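Local coordinates for protein frutapin (Artocarpus altilis, PDB 5KRP) that binds carbohydrates as a jacalin-related lectin of breadfruit, and is assembled here as a tetramer without bound sugar, at the interface of chains A and B and the interface of chains A and C. Residues are numbered along the deposited sequence; one frame, centred on the assembly and turned at random. Chains: chain A/B/C, Frutapin.

Contact 1: the interface of chains A and B. Residues chain A 4-7; chain B 127, 150.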
# COMPACT_ATOMS: atom_id res chain seq x y z
N GLN A 4 6.83 5.49 -1.54
CA GLN A 4 5.96 6.60 -1.22
C GLN A 4 4.82 6.14 -0.27
O GLN A 4 4.48 4.97 -0.20
CB GLN A 4 5.34 7.16 -2.51
CG GLN A 4 6.25 8.14 -3.22
CD GLN A 4 6.51 9.41 -2.41
OE1 GLN A 4 5.80 9.72 -1.45
NE2 GLN A 4 7.55 10.15 -2.81
N THR A 5 4.33 7.07 0.53
CA THR A 5 3.16 6.84 1.33
C THR A 5 2.13 7.90 0.92
O THR A 5 2.41 8.96 0.32
CB THR A 5 3.48 6.99 2.83
OG1 THR A 5 4.12 8.24 3.00
CG2 THR A 5 4.40 5.85 3.34
N ILE A 6 0.92 7.62 1.29
CA ILE A 6 -0.19 8.60 1.24
C ILE A 6 0.17 9.77 2.13
O ILE A 6 0.67 9.58 3.26
CB ILE A 6 -1.49 7.92 1.65
CG1 ILE A 6 -1.89 7.01 0.48
CG2 ILE A 6 -2.60 8.93 1.98
CD1 ILE A 6 -2.83 5.95 0.91
N THR A 7 -0.06 10.99 1.62
CA THR A 7 0.20 12.19 2.37
C THR A 7 -1.06 13.10 2.29
O THR A 7 -1.54 13.44 1.19
CB THR A 7 1.45 12.95 1.84
OG1 THR A 7 2.57 12.05 1.77
CG2 THR A 7 1.76 14.16 2.64
N ASN B 127 -0.40 13.49 -1.74
CA ASN B 127 0.03 12.30 -2.49
C ASN B 127 -0.93 11.18 -2.22
O ASN B 127 -1.23 10.88 -1.08
CB ASN B 127 1.46 11.85 -2.07
CG ASN B 127 2.02 10.85 -3.01
OD1 ASN B 127 2.08 11.09 -4.27
ND2 ASN B 127 2.40 9.74 -2.49
N LEU B 150 -2.31 4.42 -3.00
CA LEU B 150 -1.32 5.04 -3.91
C LEU B 150 -1.60 4.64 -5.37
O LEU B 150 -1.54 5.50 -6.24
CB LEU B 150 0.06 4.55 -3.56
CG LEU B 150 0.72 5.15 -2.36
CD1 LEU B 150 1.85 4.26 -1.86
CD2 LEU B 150 1.30 6.52 -2.68
OXT LEU B 150 -1.83 3.44 -5.73

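Contact 2: the interface of chains A and C. Residues chain A 25, 72-73, 129; chain C 1-3.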
# COMPACT_ATOMS: atom_id res chain seq x y z
N THR A 25 7.91 3.31 10.49
CA THR A 25 6.95 2.24 10.79
C THR A 25 5.98 2.56 11.87
O THR A 25 5.04 1.80 12.14
CB THR A 25 7.67 0.87 11.00
OG1 THR A 25 8.72 1.01 11.91
CG2 THR A 25 8.37 0.50 9.72
N PHE A 72 3.90 2.44 22.51
CA PHE A 72 4.16 1.79 21.25
C PHE A 72 4.62 0.31 21.51
O PHE A 72 5.34 0.10 22.45
CB PHE A 72 5.23 2.58 20.45
CG PHE A 72 5.70 1.89 19.22
CD1 PHE A 72 6.73 0.96 19.29
CD2 PHE A 72 5.05 2.09 18.02
CE1 PHE A 72 7.10 0.27 18.17
CE2 PHE A 72 5.40 1.38 16.91
CZ PHE A 72 6.42 0.44 16.98
N PRO A 73 4.21 -0.67 20.72
CA PRO A 73 3.41 -0.57 19.51
C PRO A 73 1.93 -0.72 19.68
O PRO A 73 1.17 -0.54 18.69
CB PRO A 73 3.89 -1.76 18.70
CG PRO A 73 4.19 -2.77 19.76
CD PRO A 73 4.87 -2.00 20.84
N LEU A 129 -2.36 3.83 9.67
CA LEU A 129 -1.42 4.34 10.71
C LEU A 129 -0.70 5.58 10.25
O LEU A 129 -0.21 5.64 9.12
CB LEU A 129 -0.38 3.31 11.06
CG LEU A 129 -0.80 2.00 11.74
CD1 LEU A 129 0.33 0.99 11.81
CD2 LEU A 129 -1.35 2.33 13.12
N MET C 1 1.06 -4.78 14.93
CA MET C 1 0.45 -3.48 15.34
C MET C 1 1.12 -2.25 14.73
O MET C 1 0.49 -1.19 14.71
CB MET C 1 0.48 -3.33 16.88
CG MET C 1 -0.31 -4.37 17.68
SD MET C 1 0.42 -4.79 19.29
CE MET C 1 1.93 -5.64 18.77
N ALA C 2 2.40 -2.35 14.31
CA ALA C 2 3.11 -1.25 13.60
C ALA C 2 3.01 -1.44 12.06
O ALA C 2 2.26 -2.34 11.61
CB ALA C 2 4.53 -1.16 14.08
N SER C 3 3.69 -0.61 11.23
CA SER C 3 3.39 -0.56 9.79
C SER C 3 3.92 -1.87 9.17
O SER C 3 4.92 -2.36 9.67
CB SER C 3 4.06 0.64 9.15
OG SER C 3 3.72 0.78 7.80
O HOH W 1 1.69 0.76 16.19

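Contact 3: the interface of chains A and B. Residues chain A 8-9, 11, 123-125, 148; chain B 8, 11, 122-124, 148.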
# COMPACT_ATOMS: atom_id res chain seq x y z
N VAL A 8 -1.58 13.43 3.45
CA VAL A 8 -2.70 14.31 3.58
C VAL A 8 -2.32 15.58 4.38
O VAL A 8 -1.33 15.64 5.12
CB VAL A 8 -3.93 13.62 4.20
CG1 VAL A 8 -4.43 12.53 3.23
CG2 VAL A 8 -3.63 13.00 5.55
N GLY A 9 -3.16 16.60 4.17
CA GLY A 9 -2.77 17.96 4.58
C GLY A 9 -1.78 18.49 3.53
O GLY A 9 -1.81 18.09 2.33
N TRP A 11 -2.33 21.18 6.85
CA TRP A 11 -3.28 22.16 7.42
C TRP A 11 -2.44 23.29 8.00
O TRP A 11 -1.50 23.04 8.76
CB TRP A 11 -4.12 21.52 8.53
CG TRP A 11 -5.10 20.48 7.92
CD1 TRP A 11 -6.32 20.69 7.39
CD2 TRP A 11 -4.87 19.06 7.84
NE1 TRP A 11 -6.90 19.49 6.99
CE2 TRP A 11 -6.02 18.47 7.24
CE3 TRP A 11 -3.81 18.24 8.21
CZ2 TRP A 11 -6.14 17.08 7.00
CZ3 TRP A 11 -3.88 16.85 7.97
CH2 TRP A 11 -5.07 16.29 7.37
N LEU A 123 -8.57 14.98 11.30
CA LEU A 123 -8.24 13.79 10.55
C LEU A 123 -8.56 12.53 11.44
O LEU A 123 -7.70 12.12 12.25
CB LEU A 123 -6.78 13.77 10.14
CG LEU A 123 -6.36 12.53 9.32
CD1 LEU A 123 -6.94 12.64 7.90
CD2 LEU A 123 -4.84 12.48 9.33
N PRO A 124 -9.75 11.98 11.27
CA PRO A 124 -10.14 10.75 12.01
C PRO A 124 -9.69 9.58 11.15
O PRO A 124 -10.07 9.47 10.00
CB PRO A 124 -11.64 10.83 12.12
CG PRO A 124 -12.06 11.90 11.17
CD PRO A 124 -10.87 12.48 10.46
N ILE A 125 -8.83 8.76 11.70
CA ILE A 125 -8.30 7.61 11.00
C ILE A 125 -9.00 6.37 11.43
O ILE A 125 -8.83 5.94 12.59
CB ILE A 125 -6.80 7.44 11.20
CG1 ILE A 125 -6.11 8.75 10.87
CG2 ILE A 125 -6.30 6.26 10.35
CD1 ILE A 125 -4.74 8.80 11.48
N MET A 148 0.65 8.44 5.82
CA MET A 148 -0.07 7.28 6.35
C MET A 148 0.30 5.99 5.62
O MET A 148 0.55 6.02 4.39
CB MET A 148 -1.60 7.49 6.25
CG MET A 148 -2.05 8.79 6.98
SD MET A 148 -3.83 9.03 6.90
CE MET A 148 -4.25 7.59 7.89
N VAL B 8 -10.36 7.19 6.09
CA VAL B 8 -10.43 8.37 6.96
C VAL B 8 -11.85 8.94 6.93
O VAL B 8 -12.58 8.81 5.96
CB VAL B 8 -9.36 9.41 6.61
CG1 VAL B 8 -7.97 8.81 6.90
CG2 VAL B 8 -9.51 9.92 5.15
N TRP B 11 -16.86 12.30 8.22
CA TRP B 11 -17.26 13.62 8.75
C TRP B 11 -18.80 13.67 8.64
O TRP B 11 -19.41 13.34 7.59
CB TRP B 11 -16.61 14.70 7.89
CG TRP B 11 -15.10 14.73 8.07
CD1 TRP B 11 -14.41 15.40 9.04
CD2 TRP B 11 -14.12 14.07 7.27
NE1 TRP B 11 -13.09 15.18 8.90
CE2 TRP B 11 -12.87 14.43 7.78
CE3 TRP B 11 -14.19 13.30 6.11
CZ2 TRP B 11 -11.70 13.97 7.25
CZ3 TRP B 11 -13.02 12.84 5.55
CH2 TRP B 11 -11.79 13.17 6.12
N ASN B 122 -12.06 19.43 5.86
CA ASN B 122 -11.16 19.60 4.75
C ASN B 122 -10.12 18.51 4.77
O ASN B 122 -9.33 18.34 5.74
CB ASN B 122 -10.47 20.96 4.97
CG ASN B 122 -9.44 21.28 3.97
OD1 ASN B 122 -9.53 20.87 2.82
ND2 ASN B 122 -8.44 22.05 4.41
N LEU B 123 -10.13 17.77 3.70
CA LEU B 123 -9.10 16.75 3.40
C LEU B 123 -8.26 17.07 2.13
O LEU B 123 -8.63 16.68 1.02
CB LEU B 123 -9.71 15.37 3.28
CG LEU B 123 -8.69 14.20 3.16
CD1 LEU B 123 -7.99 13.78 4.46
CD2 LEU B 123 -9.45 13.01 2.57
N PRO B 124 -7.14 17.78 2.29
CA PRO B 124 -6.22 18.02 1.17
C PRO B 124 -5.42 16.76 0.98
O PRO B 124 -4.96 16.14 1.97
CB PRO B 124 -5.26 19.12 1.71
CG PRO B 124 -5.91 19.62 2.92
CD PRO B 124 -6.63 18.46 3.50
N MET B 148 -8.46 5.53 0.62
CA MET B 148 -7.28 6.02 -0.12
C MET B 148 -6.23 4.97 -0.45
O MET B 148 -6.02 4.00 0.29
CB MET B 148 -6.62 7.19 0.66
CG MET B 148 -7.57 8.41 0.75
SD MET B 148 -6.75 9.70 1.73
CE MET B 148 -5.90 10.27 0.28

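Contact 1: the interface of chains A and B
The flat carboxamide of B:Asn127 is met at its nitrogen edge by the backbone carbonyl of A:Thr5, which lies in the amide plane, ND2 giving a hydrogen bond to A:Thr5 O of 2.9 Å. At this two-fold interface of a jacalin-like lectin, the N-terminal segment of chain A pairs with B:Asn127 as a short antiparallel bridge. Seen from the A:Thr5 acceptor, the ND2 donor stands 46° above the carbonyl plane, so it does not use a lone pair. The second amide, that of A:Gln4, is turned 64° from the first; its OE1 comes to 3.6 Å from B:Asn127 ND2, a proximity rather than a bond, in a poorly ordered residue. A:Thr7 N donates to B:Asn127 O at 2.9 Å, and B:Asn127 N returns a bond of 3.1 Å to A:Thr7 O. With CG anti to its backbone N (chi1 -168°), the B:Asn127 side chain extends beside A:Thr7, its CB 4.1 Å from A:Thr7 CB, and reaches back to A:Thr5. The C-terminal residue B:Leu150 adds an apolar flank: its CD2 branch lies 3.9 Å from the carbonyl carbon C of A:Thr5, while its packing on A:Gln4 is less certain.

Contact 2: the interface of chains A and C
The anti torsion of C:Ser3 (OG anti to the backbone N, chi1 -176°) swings OG away from A:Thr25, while CB, set by the main chain, lies 3.7 Å from A:Thr25 CA. A:Phe72 has CG anti to its backbone N (chi1 172°), which carries the far edge of the ring to C:Ala2: CZ lies 3.8 Å from C:Ala2 CB, with CE2 next to it. A:Pro73, which follows a cis peptide bond, sets its CB over the ring centre, 3.7 Å above the plane of A:Phe72. The direct polar link is C:Ser3 N to A:Thr25 O, 2.9 Å long and 149° at the hydrogen. A:Leu129 touches with its CD1 branch, which packs against C:Met1 O and lies 3.6 Å from the carbonyl carbon C of C:Ala2. Water 1 bridges two carbonyls, at 2.9 Å from A:Pro73 O and 2.7 Å from C:Met1 O. The C:Met1 side chain, bent at its second and third torsions, places CE 3.8 Å from A:Pro73 CG, but this residue is poorly ordered and the packing there is less certain. The patch lays the N-terminal residues of chain C over chain A and, with its two-fold twin, probably serves to join subunits within the tetramer.

Contact 3: the interface of chains A and B
The side chains of A:Trp11 and B:Asn122 lie alongside and point opposite ways, indole and carboxamide planes 83° apart, yet the bond between these residues uses the backbone carbonyl of B:Asn122. A:Trp11 NE1 donates to B:Asn122 O at 3.0 Å; the acceptor sits at the ring edge, in the indole plane, whereas the donor stands 36° above the carbonyl plane and thus off a lone pair. With CG anti to the carbonyl carbon (chi1 -69°), the A:Trp11 indole is placed with this N-H edge toward chain B. One face of it carries B:Pro124 CG, 4.1 Å above the plane and shifted toward the rim, together with CA of A:Gly9 from its own chain. B:Pro124 also accepts through its carbonyl, A:Gly9 N to B:Pro124 O being 2.9 Å. The A:Pro124 side chain runs at about a right angle to that of B:Trp11, with CG over one face near the rim and CD 3.6 Å from B:Trp11 CZ2. Between the two tryptophans the leucine side chains meet at an angle through their CD1 methyls, A:Leu123 CD1 to B:Leu123 CD1 at 3.8 Å. The CG1 branches of the two valines continue this apolar core: A:Val8 CG1 lies 4.0 Å from B:Met148 SD, and B:Val8 CG1 is equally far from A:Met148 CE. In each subunit the patch is built from strands 6-12, 119-125 and 141-149 of the jacalin-type beta-prism, and A:Ile125 bridges B:Val8 in antiparallel register across the chains.

Contacts 1 and 3 belong to one two-fold interface, their C-alpha centres about 12 Å apart, and both draw on strand 6-12 of chain A: contact 1 takes its beginning, contact 3 continues along it. Contact 2 faces a different subunit, about 17 Å from contact 1 and 19 Å from contact 3. Through the symmetric copies the N-terminal segment serves both interfaces, residues 1-3 (chain C) in contact 2 and 4-7 (chain A) in contact 1, while residues 127 (chain B) and 129 (chain A) likewise fall on different interfaces. Such division would let short neighbouring stretches couple each subunit to two others in the four-chain assembly.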